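Local atomic coordinates of clavulanic acid biosynthesis oligopeptide binding protein 2 (Streptomyces clavuligerus, PDB entry 2WOL), a protein that probably binds peptides as an extracellular solute-binding protein of family 5 and belongs to the clavulanic acid biosynthesis pathway. Residues S28-G32 / A244-R248; G95-Y101 / R178-D184; R121-Q125 / P160-L165; R323-Y327 / L364-G368; K331-Q335 / D346-A350. One frame throughout, in Å; residues are numbered along the deposited sequence.

Overall arrangement
From the N terminus, loop 28-32 meets 244-248 in interaction 1, closing a loop of 211 residues where strands 34-39 and 248-253 enter one mixed sheet. Within it lies interaction 2, joining strand 98-102 to the start of helix 183-186, and within that interaction 3, between helix 117-127 and the turn before strand 164-166; both reach the same antiparallel sheet, their centres about 15 Å apart. Interactions 4 and 5 follow on the other lobe. Interaction 4 ties the end of helix 319-327 to the loop before helix 375-384; between its segments falls interaction 5, tying helix 331-337 to strand 346-347 and the loop after it. The two touch through Thr367 and Lys331.

Interaction 1 (S28-G32 / A244-R248); sequences SRRRG and ALPDR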
# COMPACT_ATOMS: atom_id res chain seq x y z
N SER A 28 -10.51 -13.18 21.93
CA SER A 28 -10.21 -13.11 23.36
C SER A 28 -10.00 -11.67 23.80
O SER A 28 -9.60 -10.82 23.00
CB SER A 28 -8.97 -13.93 23.70
OG SER A 28 -8.73 -13.95 25.10
N ARG A 29 -10.27 -11.41 25.08
CA ARG A 29 -9.98 -10.11 25.68
C ARG A 29 -8.91 -10.26 26.76
O ARG A 29 -8.65 -9.32 27.51
CB ARG A 29 -11.26 -9.51 26.29
CG ARG A 29 -12.37 -9.24 25.30
CD ARG A 29 -13.51 -8.48 25.96
NE ARG A 29 -14.63 -8.27 25.05
CZ ARG A 29 -15.61 -9.14 24.84
NH1 ARG A 29 -15.62 -10.32 25.46
NH2 ARG A 29 -16.59 -8.85 24.00
N ARG A 30 -8.27 -11.43 26.82
CA ARG A 30 -7.26 -11.69 27.84
C ARG A 30 -6.02 -10.83 27.62
O ARG A 30 -5.36 -10.93 26.58
CB ARG A 30 -6.90 -13.18 27.89
CG ARG A 30 -5.88 -13.55 28.97
CD ARG A 30 -4.49 -13.73 28.39
NE ARG A 30 -3.47 -13.87 29.43
CZ ARG A 30 -2.17 -14.04 29.19
NH1 ARG A 30 -1.72 -14.10 27.95
NH2 ARG A 30 -1.32 -14.15 30.20
N ARG A 31 -5.71 -10.00 28.61
CA ARG A 31 -4.52 -9.16 28.58
C ARG A 31 -3.33 -9.90 29.18
O ARG A 31 -3.49 -10.76 30.05
CB ARG A 31 -4.75 -7.86 29.36
CG ARG A 31 -5.90 -7.01 28.86
CD ARG A 31 -6.22 -5.88 29.82
NE ARG A 31 -7.54 -5.33 29.55
CZ ARG A 31 -8.14 -4.40 30.29
NH1 ARG A 31 -7.53 -3.89 31.36
NH2 ARG A 31 -9.35 -3.97 29.96
N GLY A 32 -2.13 -9.56 28.71
CA GLY A 32 -0.89 -10.10 29.27
C GLY A 32 -0.01 -10.77 28.23
O GLY A 32 -0.43 -11.01 27.10
N ALA A 244 -5.11 -3.35 22.99
CA ALA A 244 -3.84 -3.37 23.73
C ALA A 244 -3.72 -4.55 24.70
O ALA A 244 -3.54 -4.37 25.91
CB ALA A 244 -3.62 -2.05 24.45
N LEU A 245 -3.79 -5.76 24.16
CA LEU A 245 -3.77 -6.96 24.99
C LEU A 245 -2.39 -7.34 25.56
O LEU A 245 -2.26 -7.54 26.76
CB LEU A 245 -4.43 -8.14 24.27
CG LEU A 245 -5.89 -7.94 23.88
CD1 LEU A 245 -6.39 -9.10 23.05
CD2 LEU A 245 -6.80 -7.73 25.10
N PRO A 246 -1.35 -7.44 24.71
CA PRO A 246 -0.07 -7.87 25.29
C PRO A 246 0.55 -6.81 26.20
O PRO A 246 0.33 -5.61 26.00
CB PRO A 246 0.83 -8.11 24.06
CG PRO A 246 0.19 -7.39 22.95
CD PRO A 246 -1.26 -7.20 23.25
N ASP A 247 1.31 -7.25 27.19
CA ASP A 247 2.05 -6.33 28.04
C ASP A 247 3.29 -5.80 27.33
O ASP A 247 3.80 -4.74 27.67
CB ASP A 247 2.46 -7.02 29.35
CG ASP A 247 1.30 -7.21 30.30
OD1 ASP A 247 1.44 -8.04 31.22
OD2 ASP A 247 0.26 -6.55 30.14
N ARG A 248 3.78 -6.57 26.36
CA ARG A 248 5.03 -6.24 25.68
C ARG A 248 4.98 -6.80 24.26
O ARG A 248 4.33 -7.81 24.00
CB ARG A 248 6.20 -6.84 26.45
CG ARG A 248 7.59 -6.40 26.01
CD ARG A 248 8.64 -6.95 26.96
NE ARG A 248 9.99 -6.55 26.57
CZ ARG A 248 10.58 -5.42 26.95
NH1 ARG A 248 9.93 -4.57 27.74
NH2 ARG A 248 11.81 -5.15 26.55
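Two loops that lead into neighbouring strands of the mixed sheet, 34-39 and 248-253, meet here just before the parallel pairing begins. Gly32 N donates to Leu245 O at 2.8 Å, a nearly straight bond (167°). The same oxygen also lies 3.3 Å from Arg31 CA, a weaker, bent CA-H...O contact. Leu245 lies against the carbonyl oxygens of Ser28, Arg29 and Arg30. Its CD2 is 3.4 Å from Arg29 O and its CD1 3.6 Å from Ser28 O, while the Arg31 side chain crosses it at about a right angle, CG 3.9 Å from CD2; a branched apolar side chain suits this place because both methyls are used. Ser28 OG accepts from Arg30 N at 3.1 Å, an ST turn that shapes the loop. Glycine fits position 32, where the backbone angles would press a CB against the preceding carbonyl, and Gly32 CA lies over one face of the Arg30 guanidinium, where a CB would also be crowded. That guanidinium is bound by Glu560 and by Leu558 O, and Asp247 forms a salt bridge with Arg230. Beyond the contact, Asp247 pairs with Gly33 and Arg248 with Leu35, where strand 248-253 runs beside strand 34-39.

Interaction 2 (G95-Y101 / R178-D184); sequences GGRTWTY and RPFSDFD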
# COMPACT_ATOMS: atom_id res chain seq x y z
N GLY A 95 -17.89 22.05 -0.58
CA GLY A 95 -17.86 21.11 -1.70
C GLY A 95 -16.65 20.18 -1.70
O GLY A 95 -16.07 19.92 -2.76
N GLY A 96 -16.28 19.70 -0.52
CA GLY A 96 -15.16 18.77 -0.37
C GLY A 96 -13.81 19.43 -0.16
O GLY A 96 -12.78 18.75 -0.12
N ARG A 97 -13.81 20.76 -0.00
CA ARG A 97 -12.58 21.54 0.14
C ARG A 97 -12.19 21.80 1.59
O ARG A 97 -11.03 22.07 1.87
CB ARG A 97 -12.70 22.88 -0.59
CG ARG A 97 -12.73 22.79 -2.10
CD ARG A 97 -13.10 24.14 -2.70
NE ARG A 97 -13.25 24.08 -4.16
CZ ARG A 97 -14.38 23.77 -4.79
NH1 ARG A 97 -15.48 23.48 -4.11
NH2 ARG A 97 -14.40 23.75 -6.12
N THR A 98 -13.15 21.74 2.51
CA THR A 98 -12.88 22.05 3.91
C THR A 98 -13.26 20.89 4.83
O THR A 98 -14.39 20.40 4.81
CB THR A 98 -13.55 23.37 4.33
OG1 THR A 98 -13.12 24.41 3.44
CG2 THR A 98 -13.17 23.75 5.77
N TRP A 99 -12.29 20.48 5.64
CA TRP A 99 -12.44 19.32 6.51
C TRP A 99 -12.16 19.71 7.95
O TRP A 99 -11.07 20.19 8.27
CB TRP A 99 -11.50 18.21 6.06
CG TRP A 99 -11.92 17.57 4.78
CD1 TRP A 99 -11.87 18.13 3.53
CD2 TRP A 99 -12.48 16.27 4.62
NE1 TRP A 99 -12.36 17.24 2.60
CE2 TRP A 99 -12.74 16.09 3.24
CE3 TRP A 99 -12.77 15.22 5.50
CZ2 TRP A 99 -13.28 14.91 2.73
CZ3 TRP A 99 -13.31 14.05 5.00
CH2 TRP A 99 -13.56 13.90 3.62
N THR A 100 -13.15 19.50 8.81
CA THR A 100 -13.07 19.87 10.22
C THR A 100 -13.12 18.64 11.12
O THR A 100 -13.95 17.74 10.91
CB THR A 100 -14.22 20.85 10.57
OG1 THR A 100 -14.15 22.00 9.72
CG2 THR A 100 -14.15 21.29 12.03
N TYR A 101 -12.23 18.60 12.11
CA TYR A 101 -12.18 17.52 13.10
C TYR A 101 -12.20 18.11 14.50
O TYR A 101 -11.68 19.20 14.74
CB TYR A 101 -10.92 16.66 12.93
CG TYR A 101 -10.81 15.97 11.60
CD1 TYR A 101 -10.27 16.63 10.50
CD2 TYR A 101 -11.25 14.65 11.44
CE1 TYR A 101 -10.17 16.00 9.26
CE2 TYR A 101 -11.15 14.01 10.20
CZ TYR A 101 -10.61 14.70 9.12
OH TYR A 101 -10.50 14.10 7.88
N ARG A 178 -8.19 22.07 -3.34
CA ARG A 178 -9.11 21.45 -4.29
C ARG A 178 -9.97 20.45 -3.52
O ARG A 178 -9.59 20.02 -2.43
CB ARG A 178 -8.32 20.74 -5.41
CG ARG A 178 -7.44 19.59 -4.93
CD ARG A 178 -6.24 19.36 -5.84
NE ARG A 178 -5.33 20.50 -5.84
CZ ARG A 178 -4.07 20.48 -6.26
NH1 ARG A 178 -3.54 19.35 -6.74
NH2 ARG A 178 -3.33 21.58 -6.21
N PRO A 179 -11.14 20.07 -4.08
CA PRO A 179 -11.94 19.04 -3.42
C PRO A 179 -11.17 17.72 -3.32
O PRO A 179 -10.46 17.35 -4.26
CB PRO A 179 -13.15 18.88 -4.34
CG PRO A 179 -13.23 20.17 -5.08
CD PRO A 179 -11.80 20.57 -5.29
N PHE A 180 -11.29 17.04 -2.19
CA PHE A 180 -10.64 15.75 -2.00
C PHE A 180 -11.51 14.81 -1.17
O PHE A 180 -11.51 14.88 0.06
CB PHE A 180 -9.24 15.90 -1.39
CG PHE A 180 -8.40 14.66 -1.52
CD1 PHE A 180 -7.79 14.35 -2.72
CD2 PHE A 180 -8.24 13.80 -0.44
CE1 PHE A 180 -7.03 13.20 -2.86
CE2 PHE A 180 -7.48 12.65 -0.57
CZ PHE A 180 -6.87 12.35 -1.78
N SER A 181 -12.23 13.93 -1.87
CA SER A 181 -13.21 13.03 -1.25
C SER A 181 -12.61 12.12 -0.17
O SER A 181 -13.30 11.73 0.77
CB SER A 181 -13.89 12.17 -2.33
OG SER A 181 -12.94 11.42 -3.07
N ASP A 182 -11.32 11.81 -0.31
CA ASP A 182 -10.68 10.77 0.50
C ASP A 182 -9.86 11.29 1.69
O ASP A 182 -8.97 10.59 2.18
CB ASP A 182 -9.82 9.86 -0.39
CG ASP A 182 -10.63 9.14 -1.46
OD1 ASP A 182 -11.89 9.16 -1.41
OD2 ASP A 182 -10.01 8.55 -2.36
N PHE A 183 -10.18 12.48 2.18
CA PHE A 183 -9.33 13.10 3.20
C PHE A 183 -9.23 12.33 4.53
O PHE A 183 -8.17 12.33 5.17
CB PHE A 183 -9.70 14.57 3.43
CG PHE A 183 -8.60 15.38 4.06
CD1 PHE A 183 -7.50 15.79 3.30
CD2 PHE A 183 -8.66 15.74 5.40
CE1 PHE A 183 -6.48 16.52 3.87
CE2 PHE A 183 -7.65 16.50 5.98
CZ PHE A 183 -6.56 16.89 5.21
N ASP A 184 -10.32 11.68 4.95
CA ASP A 184 -10.27 10.86 6.17
C ASP A 184 -9.16 9.80 6.08
O ASP A 184 -8.57 9.42 7.10
CB ASP A 184 -11.61 10.15 6.42
CG ASP A 184 -12.61 11.00 7.21
OD1 ASP A 184 -12.25 12.05 7.78
OD2 ASP A 184 -13.78 10.57 7.27
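Gly96 O is gripped by two N-H groups that reach it from opposite faces of its carbonyl plane. Phe180 N donates across the contact at 3.1 Å, and Trp99 NE1 from within its own segment, with the oxygen near the indole plane. The NE1 bond helps fix the rotation of the indole. Phe183 CB stands 3.4 Å from the centroid of the Trp99 six-membered ring, only 14° off the normal, a CH-pi contact. Phe183 runs past Trp99 in the opposite direction, chi1 of -159° setting its CG trans to N, with the ring planes inclined and CD2 within 3.5 Å of Tyr101 OH. Tyrosine suits that place because its hydroxyl also donates to Asp184 OD1 at 2.7 Å, on the anti lone pair; Gly90 N is a second donor to this oxygen. At the other end Pro179 CG lies 3.8 Å from Arg97 CZ, over a face of the guanidinium, whose NH1 bonds Asp94 O. At Gly96 a CB would be pressed against the carbonyl before it and against Pro179 CB. Arg97 and Thr98 both face Ser93, a classic beta bulge starting strand 98-102, in the antiparallel four-stranded sheet whose Trp99 and Tyr101 receive helix 183-186.

Interaction 3 (R121-Q125 / P160-L165); sequences RHAVQ and PLRSVL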
# COMPACT_ATOMS: atom_id res chain seq x y z
N ARG A 121 -1.60 19.67 13.57
CA ARG A 121 -1.12 20.62 12.58
C ARG A 121 0.40 20.51 12.42
O ARG A 121 0.91 20.51 11.30
CB ARG A 121 -1.49 22.06 12.93
CG ARG A 121 -0.91 23.07 11.95
CD ARG A 121 -1.59 24.40 12.06
NE ARG A 121 -1.23 25.08 13.30
CZ ARG A 121 -1.77 26.22 13.70
NH1 ARG A 121 -2.71 26.80 12.95
NH2 ARG A 121 -1.38 26.77 14.84
N HIS A 122 1.11 20.41 13.54
CA HIS A 122 2.56 20.30 13.49
C HIS A 122 3.01 19.07 12.70
O HIS A 122 3.93 19.16 11.88
CB HIS A 122 3.21 20.32 14.87
CG HIS A 122 4.70 20.33 14.82
ND1 HIS A 122 5.42 21.43 14.39
CD2 HIS A 122 5.61 19.36 15.08
CE1 HIS A 122 6.71 21.14 14.42
NE2 HIS A 122 6.85 19.89 14.83
N ALA A 123 2.36 17.94 12.94
CA ALA A 123 2.65 16.71 12.20
C ALA A 123 2.48 16.90 10.70
O ALA A 123 3.35 16.50 9.91
CB ALA A 123 1.77 15.58 12.70
N VAL A 124 1.37 17.51 10.30
CA VAL A 124 1.10 17.78 8.89
C VAL A 124 2.13 18.76 8.32
O VAL A 124 2.62 18.58 7.20
CB VAL A 124 -0.35 18.28 8.69
CG1 VAL A 124 -0.59 18.72 7.26
CG2 VAL A 124 -1.34 17.17 9.08
N GLN A 125 2.48 19.78 9.10
CA GLN A 125 3.50 20.74 8.69
C GLN A 125 4.86 20.08 8.48
O GLN A 125 5.57 20.43 7.52
CB GLN A 125 3.60 21.88 9.71
CG GLN A 125 2.43 22.84 9.61
CD GLN A 125 2.42 23.92 10.68
OE1 GLN A 125 1.61 24.84 10.60
NE2 GLN A 125 3.27 23.79 11.69
N PRO A 160 2.45 29.23 11.19
CA PRO A 160 1.73 28.03 10.80
C PRO A 160 1.30 28.02 9.34
O PRO A 160 1.15 29.08 8.72
CB PRO A 160 0.50 28.05 11.71
CG PRO A 160 0.92 28.86 12.89
CD PRO A 160 1.78 29.93 12.31
N LEU A 161 1.11 26.82 8.81
CA LEU A 161 0.53 26.61 7.50
C LEU A 161 -0.84 27.30 7.46
O LEU A 161 -1.68 27.07 8.32
CB LEU A 161 0.41 25.11 7.26
CG LEU A 161 0.01 24.48 5.92
CD1 LEU A 161 0.83 25.00 4.76
CD2 LEU A 161 0.16 22.98 6.05
N ARG A 162 -1.03 28.17 6.47
CA ARG A 162 -2.22 29.03 6.44
C ARG A 162 -3.50 28.30 6.07
O ARG A 162 -4.60 28.82 6.30
CB ARG A 162 -1.99 30.21 5.51
CG ARG A 162 -1.01 31.20 6.09
CD ARG A 162 -1.34 32.57 5.63
NE ARG A 162 -0.44 33.54 6.24
CZ ARG A 162 -0.21 34.75 5.74
NH1 ARG A 162 -0.80 35.11 4.61
NH2 ARG A 162 0.62 35.57 6.36
N SER A 163 -3.34 27.11 5.52
CA SER A 163 -4.46 26.26 5.14
C SER A 163 -4.90 25.36 6.29
O SER A 163 -5.85 24.59 6.14
CB SER A 163 -4.07 25.41 3.94
OG SER A 163 -2.84 24.75 4.20
N VAL A 164 -4.21 25.43 7.42
CA VAL A 164 -4.58 24.62 8.58
C VAL A 164 -4.86 25.52 9.78
O VAL A 164 -3.96 26.21 10.28
CB VAL A 164 -3.51 23.56 8.96
CG1 VAL A 164 -4.05 22.64 10.04
CG2 VAL A 164 -3.09 22.73 7.75
N LEU A 165 -6.11 25.52 10.23
CA LEU A 165 -6.51 26.35 11.37
C LEU A 165 -6.71 25.52 12.63
O LEU A 165 -7.16 24.38 12.57
CB LEU A 165 -7.80 27.11 11.06
CG LEU A 165 -7.90 27.93 9.78
CD1 LEU A 165 -9.29 28.51 9.67
CD2 LEU A 165 -6.85 29.03 9.74
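Arg121 and Gln125, one turn apart on helix 117-127, face the type I beta turn from Leu161 to Val164, with the CA atoms of Arg121 and Val164 6.6 Å apart. The Arg121 chain starts with CG anti to the backbone N (chi1 176°), which carries its alkyl part past Val164, and the bend at chi3 (71°) swings NH1 to Val164 O. CD touches Val164 CG1 at 3.6 Å, and NH1 donates to Val164 O at 3.0 Å, the oxygen lying in the guanidinium plane. Over one face of that group sits Pro160, its CB 3.5 Å from CZ. Arginine suits the position because it offers a long apolar shaft and a flat donor in one side chain. The turn leads into strand 164-166, an outer strand of the four-stranded antiparallel sheet, so the helix packs on the sheet beside its outer strand, Arg121 also touching Ile172 of strand 171-175. Gln125, extended beyond CG, delivers OE1 to Leu161 N at 2.7 Å; the donor approaches from above the amide plane, and the bond is close to straight at 165°. This satisfies the backbone N-H just where the turn begins. Val124 CG1 reaches Leu161 CD2 more loosely, at 4.5 Å, and both side chains rest on Leu144 of helix 140-144.

Interaction 4 (R323-Y327 / L364-G368); sequences RAVQY and LYPTG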
# COMPACT_ATOMS: atom_id res chain seq x y z
N ARG A 323 -2.05 -2.65 -28.16
CA ARG A 323 -3.12 -3.66 -28.18
C ARG A 323 -2.61 -5.02 -28.66
O ARG A 323 -3.05 -6.05 -28.15
CB ARG A 323 -4.30 -3.18 -29.03
CG ARG A 323 -5.03 -2.01 -28.38
CD ARG A 323 -6.19 -1.50 -29.21
NE ARG A 323 -6.86 -0.41 -28.50
CZ ARG A 323 -7.65 0.49 -29.07
NH1 ARG A 323 -7.91 0.46 -30.37
NH2 ARG A 323 -8.20 1.44 -28.32
N ALA A 324 -1.69 -5.02 -29.62
CA ALA A 324 -1.07 -6.26 -30.06
C ALA A 324 -0.43 -6.99 -28.88
O ALA A 324 -0.61 -8.19 -28.72
CB ALA A 324 -0.03 -5.99 -31.14
N VAL A 325 0.29 -6.25 -28.05
CA VAL A 325 0.92 -6.81 -26.87
C VAL A 325 -0.12 -7.40 -25.90
O VAL A 325 0.07 -8.51 -25.39
CB VAL A 325 1.82 -5.78 -26.15
CG1 VAL A 325 2.32 -6.31 -24.81
CG2 VAL A 325 2.99 -5.39 -27.05
N GLN A 326 -1.22 -6.68 -25.69
CA GLN A 326 -2.27 -7.17 -24.80
C GLN A 326 -2.86 -8.48 -25.32
O GLN A 326 -3.00 -9.44 -24.56
CB GLN A 326 -3.37 -6.12 -24.63
CG GLN A 326 -2.89 -4.73 -24.19
CD GLN A 326 -3.22 -4.38 -22.75
OE1 GLN A 326 -3.87 -5.13 -22.02
NE2 GLN A 326 -2.78 -3.19 -22.33
N TYR A 327 -3.18 -8.54 -26.61
CA TYR A 327 -3.75 -9.75 -27.20
C TYR A 327 -2.80 -10.94 -27.18
O TYR A 327 -3.24 -12.09 -27.03
CB TYR A 327 -4.19 -9.50 -28.65
CG TYR A 327 -5.49 -8.76 -28.80
CD1 TYR A 327 -5.54 -7.54 -29.47
CD2 TYR A 327 -6.69 -9.29 -28.31
CE1 TYR A 327 -6.73 -6.85 -29.64
CE2 TYR A 327 -7.89 -8.61 -28.47
CZ TYR A 327 -7.91 -7.39 -29.14
OH TYR A 327 -9.09 -6.70 -29.30
N LEU A 364 -11.15 -5.72 -22.46
CA LEU A 364 -11.15 -5.15 -23.80
C LEU A 364 -10.35 -5.97 -24.80
O LEU A 364 -10.65 -5.94 -25.99
CB LEU A 364 -10.65 -3.70 -23.79
CG LEU A 364 -11.48 -2.68 -23.00
CD1 LEU A 364 -10.96 -1.27 -23.24
CD2 LEU A 364 -12.97 -2.75 -23.35
N TYR A 365 -9.35 -6.71 -24.30
CA TYR A 365 -8.46 -7.49 -25.16
C TYR A 365 -8.40 -8.96 -24.74
O TYR A 365 -7.39 -9.41 -24.21
CB TYR A 365 -7.06 -6.85 -25.20
CG TYR A 365 -7.13 -5.35 -25.31
CD1 TYR A 365 -6.75 -4.53 -24.25
CD2 TYR A 365 -7.63 -4.75 -26.47
CE1 TYR A 365 -6.84 -3.14 -24.35
CE2 TYR A 365 -7.73 -3.37 -26.58
CZ TYR A 365 -7.33 -2.57 -25.52
OH TYR A 365 -7.43 -1.20 -25.65
N PRO A 366 -9.49 -9.72 -24.99
CA PRO A 366 -9.50 -11.11 -24.54
C PRO A 366 -8.41 -11.94 -25.20
O PRO A 366 -8.05 -11.70 -26.35
CB PRO A 366 -10.87 -11.62 -24.99
CG PRO A 366 -11.69 -10.42 -25.24
CD PRO A 366 -10.74 -9.35 -25.68
N THR A 367 -7.89 -12.91 -24.45
CA THR A 367 -6.76 -13.72 -24.90
C THR A 367 -7.16 -15.14 -25.35
O THR A 367 -6.38 -16.08 -25.22
CB THR A 367 -5.67 -13.79 -23.82
OG1 THR A 367 -6.23 -14.30 -22.60
CG2 THR A 367 -5.07 -12.41 -23.56
N GLY A 368 -8.37 -15.28 -25.88
CA GLY A 368 -8.81 -16.56 -26.44
C GLY A 368 -9.42 -17.50 -25.41
O GLY A 368 -9.39 -17.23 -24.21
O HOH W 1 -5.03 -9.08 -22.86
O HOH W 2 -11.64 -7.33 -28.55
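The ring of Tyr327 carries Tyr365 CB over one face, offset toward the rim, while Pro366 O lies at its edge, in plane. The edge of the Tyr365 ring points toward that same Tyr327 ring in a T-shaped (edge-to-face) pair, centroids 5.5 Å apart and planes at 81°; one face of Tyr365 is covered by Leu364 CB of its own segment. These rings pack the last turn of helix 319-327 against the loop that runs to helix 375-384, beside helix 503-520. Tyr365 lies along the helix surface, its CD1 against Gln326 CB and its CE2 3.5 Å from Arg323 CG. A tyrosine suits this place because the ring lies against Gln326 and Arg323 while its hydroxyl reaches polar partners at the far end: Arg323 NE donates to Tyr365 OH at 3.0 Å, bent to 140° and tilted from the guanidinium plane, and the hydroxyl is also bonded to Met518 O. The extended Arg323 chain brings NH2 to Glu519 O at the end of helix 503-520, and the Gln326 amide uses NE2 for Ala521 O and Leu523 O, in the link to strand 523-534 and at its start. Two waters bridge the segments. One donates to Leu364 O at 3.1 Å and lies 2.7 Å from Tyr327 OH; the other lies 2.7 Å from both Gln326 O and Tyr365 O.

Interaction 5 (K331-Q335 / D346-A350); sequences KILLQ and DLTTA
Leu347 makes the tight part of this contact, packing against the first turn of helix 331-337 from short strand 346-347, which pairs with strand 523-534 of the mixed sheet. Its CG sits 3.3 Å from Gln335 OE1, and its CD2 methyl comes 3.7 Å from Lys331 O, within the turn closed by the backbone bond from Gln335 N to that oxygen. Gln335 reaches it because CG is anti to the backbone N (chi1 -179°) and the chain runs straight out, crossing the leucine at about a right angle. Leucine fits since both methyls flank Gln335 OE1, CD2 also meeting Lys331 O and CD1 also Ile332 CD1. The amide of Gln335 is suited to the border, lying against the leucine CG while NE2 makes a weak hydrogen bond to Gly344 O.

The looser side lies at Ile332, whose CD1 meets Leu347 CD1 only at 4.1 Å, in a part of the contact where both residues remain partly exposed. On the buried side, Lys331 bends at every torsion beyond CB, folding its chain so that the ammonium can turn back to the loop after the strand. A lysine suits this spot because its apolar methylenes can be buried while NZ binds backbone oxygens; it has a second, weak hydrogen bond to Pro525 O. Thr348 OG1 donates to Ala350 O at 2.8 Å, a bond within the loop next to the carbonyl that the lysine meets. Lys331 NZ donates to Thr348 O at 2.8 Å, arriving 41° out of the carbonyl plane.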
# COMPACT_ATOMS: atom_id res chain seq x y z
N LYS A 331 -1.60 -15.26 -20.62
CA LYS A 331 -1.92 -14.95 -19.22
C LYS A 331 -1.63 -16.12 -18.28
O LYS A 331 -1.31 -15.92 -17.11
CB LYS A 331 -3.39 -14.53 -19.08
CG LYS A 331 -3.83 -13.30 -19.90
CD LYS A 331 -3.07 -12.00 -19.56
CE LYS A 331 -3.27 -11.55 -18.11
NZ LYS A 331 -4.67 -11.15 -17.78
N ILE A 332 -1.74 -17.34 -18.81
CA ILE A 332 -1.47 -18.55 -18.05
C ILE A 332 0.03 -18.67 -17.78
O ILE A 332 0.45 -18.88 -16.64
CB ILE A 332 -2.01 -19.81 -18.78
CG1 ILE A 332 -3.53 -19.70 -19.02
CG2 ILE A 332 -1.66 -21.09 -18.01
CD1 ILE A 332 -4.38 -19.48 -17.76
N LEU A 333 0.83 -18.51 -18.84
CA LEU A 333 2.29 -18.52 -18.73
C LEU A 333 2.79 -17.42 -17.79
O LEU A 333 3.70 -17.63 -16.98
CB LEU A 333 2.93 -18.35 -20.11
CG LEU A 333 4.45 -18.49 -20.26
CD1 LEU A 333 4.87 -19.95 -20.10
CD2 LEU A 333 4.92 -17.93 -21.60
N LEU A 334 2.18 -16.24 -17.90
CA LEU A 334 2.56 -15.09 -17.09
C LEU A 334 2.22 -15.32 -15.61
O LEU A 334 3.00 -14.95 -14.73
CB LEU A 334 1.92 -13.81 -17.63
CG LEU A 334 2.56 -13.30 -18.92
CD1 LEU A 334 1.58 -12.48 -19.75
CD2 LEU A 334 3.81 -12.50 -18.62
N GLN A 335 1.07 -15.93 -15.35
CA GLN A 335 0.69 -16.28 -13.99
C GLN A 335 1.62 -17.36 -13.42
O GLN A 335 1.99 -17.31 -12.25
CB GLN A 335 -0.76 -16.75 -13.93
CG GLN A 335 -1.22 -17.11 -12.53
CD GLN A 335 -2.71 -17.34 -12.46
OE1 GLN A 335 -3.28 -17.99 -13.34
NE2 GLN A 335 -3.35 -16.80 -11.42
N ASP A 346 -4.35 -13.99 -8.44
CA ASP A 346 -5.66 -14.06 -9.05
C ASP A 346 -5.64 -13.37 -10.41
O ASP A 346 -5.40 -12.16 -10.48
CB ASP A 346 -6.68 -13.38 -8.15
CG ASP A 346 -8.02 -14.04 -8.21
OD1 ASP A 346 -8.77 -13.79 -9.19
OD2 ASP A 346 -8.32 -14.82 -7.28
N LEU A 347 -5.87 -14.13 -11.47
CA LEU A 347 -5.89 -13.56 -12.82
C LEU A 347 -6.83 -12.37 -12.89
O LEU A 347 -7.91 -12.39 -12.31
CB LEU A 347 -6.34 -14.60 -13.85
CG LEU A 347 -5.32 -15.61 -14.35
CD1 LEU A 347 -6.02 -16.62 -15.25
CD2 LEU A 347 -4.21 -14.90 -15.11
N THR A 348 -6.40 -11.33 -13.60
CA THR A 348 -7.24 -10.17 -13.81
C THR A 348 -7.06 -9.60 -15.21
O THR A 348 -5.95 -9.63 -15.75
CB THR A 348 -6.99 -9.07 -12.74
OG1 THR A 348 -7.92 -8.00 -12.92
CG2 THR A 348 -5.57 -8.54 -12.81
N THR A 349 -8.15 -9.11 -15.79
CA THR A 349 -8.11 -8.41 -17.08
C THR A 349 -8.35 -6.91 -16.90
O THR A 349 -8.41 -6.16 -17.88
CB THR A 349 -9.14 -8.97 -18.07
OG1 THR A 349 -10.46 -8.76 -17.54
CG2 THR A 349 -8.93 -10.47 -18.28
N ALA A 350 -8.51 -6.47 -15.65
CA ALA A 350 -8.65 -5.06 -15.34
C ALA A 350 -7.77 -4.67 -14.14
O ALA A 350 -7.00 -5.48 -13.63
CB ALA A 350 -10.11 -4.70 -15.10